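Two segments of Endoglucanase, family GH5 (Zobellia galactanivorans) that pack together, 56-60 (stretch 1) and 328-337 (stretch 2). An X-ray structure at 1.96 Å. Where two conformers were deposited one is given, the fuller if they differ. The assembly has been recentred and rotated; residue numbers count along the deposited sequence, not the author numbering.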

# COMPACT_ATOMS: atom_id res chain seq x y z
N LYS A 56 -7.45 6.54 17.37
CA LYS A 56 -7.76 6.24 18.76
C LYS A 56 -7.62 4.80 19.06
O LYS A 56 -7.33 4.42 20.17
CB LYS A 56 -9.19 6.71 19.09
CG LYS A 56 -9.33 8.24 19.20
CD LYS A 56 -10.72 8.86 18.94
CE LYS A 56 -11.66 8.47 20.01
NZ LYS A 56 -13.06 9.00 19.76
N MET A 57 -7.86 3.94 18.07
CA MET A 57 -7.73 2.46 18.20
C MET A 57 -6.28 2.07 18.30
O MET A 57 -5.99 0.98 18.80
CB MET A 57 -8.52 1.80 17.03
CG MET A 57 -8.33 0.31 16.93
SD MET A 57 -8.84 -0.64 18.37
CE MET A 57 -10.62 -0.67 18.13
N GLY A 58 -5.38 2.91 17.85
CA GLY A 58 -3.95 2.66 18.01
C GLY A 58 -3.14 2.41 16.74
O GLY A 58 -1.98 2.12 16.83
N PHE A 59 -3.84 2.49 15.60
CA PHE A 59 -3.09 2.47 14.34
C PHE A 59 -2.19 3.69 14.24
O PHE A 59 -2.69 4.81 14.46
CB PHE A 59 -4.08 2.41 13.15
CG PHE A 59 -4.86 1.11 13.02
CD1 PHE A 59 -4.15 -0.02 12.54
CD2 PHE A 59 -6.12 0.93 13.51
CE1 PHE A 59 -4.81 -1.23 12.43
CE2 PHE A 59 -6.80 -0.25 13.36
CZ PHE A 59 -6.08 -1.35 12.90
N LYS A 60 -0.97 3.49 13.85
CA LYS A 60 -0.02 4.55 13.71
C LYS A 60 0.16 5.08 12.26
O LYS A 60 0.64 6.15 12.03
CB LYS A 60 1.33 4.16 14.37
CG LYS A 60 2.33 5.25 14.36
CD LYS A 60 1.93 6.48 15.18
CE LYS A 60 3.04 7.55 15.38
NZ LYS A 60 2.65 8.61 16.32
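Stretch 2 (328-337) YPEIAEAIVK

The contact is a small apolar one, without a single hydrogen bond across it: a helix near the chain's C-terminus lays one side against the turn that ends a helix far earlier in the sequence, burying 321 Å² over both partners.

Stretch 2 is helical from Pro-329 to Val-336, with Tyr-328 at the N-cap position and i-to-i+4 bonds such as Glu-333 N to Pro-329 O (2.8 Å) and Val-336 N to Ala-332 O (3.1 Å) holding the backbone. Stretch 1 leaves its helix at Gly-58 in a Schellman motif, with phi/psi of 113/2. The two run in the same general sense, Met-57 CA lying 7.2 Å from Glu-333 CA and Gly-58 CA 5.9 Å from Val-336 CA.

The helix places Ala-332, Ile-335 and Val-336 toward the turn, a spacing of three and four residues that puts them on a common side. Val-336 fits closest: its CG2 is 3.4 Å from Met-57 O, while its CG1 sits over one face of the Phe-59 ring, 3.6 Å from the centroid and 8° off the normal, a CH-pi contact. The backbone angles of Gly-58 by themselves call for glycine, since a CB would be jammed against the preceding carbonyl O; an ideal CB would also be tight, 3.5 Å from Val-336 CG2.

Ala-332 CB touches two larger neighbours, 3.7 Å from Met-57 CG and 4.0 Å from Phe-59 CE2. Ile-335 CG2 meets Phe-59 CE1 at 4.0 Å. Met-57, with chi1 t and chi2 p, reaches along the helix toward its N-terminal end: SD is 3.7 Å from Glu-333 CG, and CE is 4.3 Å from Pro-329 CB. Glu-333 thus contributes an aliphatic carbon although its CA-to-CB bond points away.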

# COMPACT_ATOMS: atom_id res chain seq x y z
N TYR A 328 -15.60 -5.07 14.02
CA TYR A 328 -14.75 -6.09 14.55
C TYR A 328 -13.58 -5.56 15.35
O TYR A 328 -12.42 -5.59 14.92
CB TYR A 328 -14.28 -7.09 13.48
CG TYR A 328 -15.44 -7.82 12.83
CD1 TYR A 328 -16.18 -8.72 13.59
CD2 TYR A 328 -15.82 -7.67 11.50
CE1 TYR A 328 -17.22 -9.41 13.06
CE2 TYR A 328 -16.91 -8.33 10.93
CZ TYR A 328 -17.65 -9.20 11.74
OH TYR A 328 -18.69 -9.88 11.13
N PRO A 329 -13.91 -4.94 16.50
CA PRO A 329 -12.86 -4.27 17.26
C PRO A 329 -11.73 -5.23 17.68
O PRO A 329 -10.61 -4.77 17.82
CB PRO A 329 -13.58 -3.74 18.47
CG PRO A 329 -14.79 -4.55 18.61
CD PRO A 329 -15.22 -4.89 17.22
N GLU A 330 -12.06 -6.51 17.89
CA GLU A 330 -11.02 -7.42 18.36
C GLU A 330 -9.97 -7.69 17.30
O GLU A 330 -8.82 -7.87 17.61
CB GLU A 330 -11.61 -8.73 18.86
CG GLU A 330 -12.57 -8.54 20.01
CD GLU A 330 -12.07 -7.52 21.01
OE1 GLU A 330 -11.02 -7.79 21.68
OE2 GLU A 330 -12.68 -6.41 21.12
N ILE A 331 -10.34 -7.67 16.00
CA ILE A 331 -9.34 -7.74 14.92
C ILE A 331 -8.42 -6.56 15.02
O ILE A 331 -7.22 -6.69 14.90
CB ILE A 331 -9.98 -7.92 13.51
CG1 ILE A 331 -10.72 -9.27 13.40
CG2 ILE A 331 -8.93 -7.76 12.39
CD1 ILE A 331 -11.51 -9.50 12.13
N ALA A 332 -9.05 -5.36 15.11
CA ALA A 332 -8.22 -4.15 15.20
C ALA A 332 -7.23 -4.20 16.36
O ALA A 332 -6.06 -3.89 16.23
CB ALA A 332 -9.09 -2.89 15.24
N GLU A 333 -7.79 -4.62 17.49
CA GLU A 333 -6.96 -4.66 18.71
C GLU A 333 -5.86 -5.67 18.57
O GLU A 333 -4.75 -5.42 19.03
CB GLU A 333 -7.85 -4.93 19.93
CG GLU A 333 -8.63 -3.70 20.35
CD GLU A 333 -9.93 -4.00 21.08
OE1 GLU A 333 -10.07 -5.15 21.54
OE2 GLU A 333 -10.78 -3.11 21.21
N ALA A 334 -6.12 -6.77 17.89
CA ALA A 334 -5.11 -7.82 17.69
C ALA A 334 -4.00 -7.35 16.80
O ALA A 334 -2.83 -7.76 16.99
CB ALA A 334 -5.76 -9.00 17.01
N ILE A 335 -4.28 -6.45 15.87
CA ILE A 335 -3.29 -5.90 14.99
C ILE A 335 -2.39 -4.84 15.65
O ILE A 335 -1.17 -4.77 15.40
CB ILE A 335 -3.92 -5.35 13.72
CG1 ILE A 335 -4.63 -6.43 12.95
CG2 ILE A 335 -2.85 -4.71 12.80
CD1 ILE A 335 -5.65 -5.81 12.05
N VAL A 336 -3.00 -4.00 16.48
CA VAL A 336 -2.24 -2.91 17.06
C VAL A 336 -1.53 -3.28 18.37
O VAL A 336 -0.58 -2.54 18.76
CB VAL A 336 -3.17 -1.68 17.32
CG1 VAL A 336 -3.87 -1.14 16.04
CG2 VAL A 336 -4.23 -1.94 18.30
N LYS A 337 -1.99 -4.29 19.11
CA LYS A 337 -1.33 -4.57 20.42
C LYS A 337 0.12 -4.98 20.26
O LYS A 337 0.64 -5.37 19.21
CB LYS A 337 -2.09 -5.65 21.17
CG LYS A 337 -2.02 -6.98 20.52
CD LYS A 337 -2.88 -8.00 21.26
CE LYS A 337 -2.65 -9.44 20.87
NZ LYS A 337 -3.70 -10.29 21.56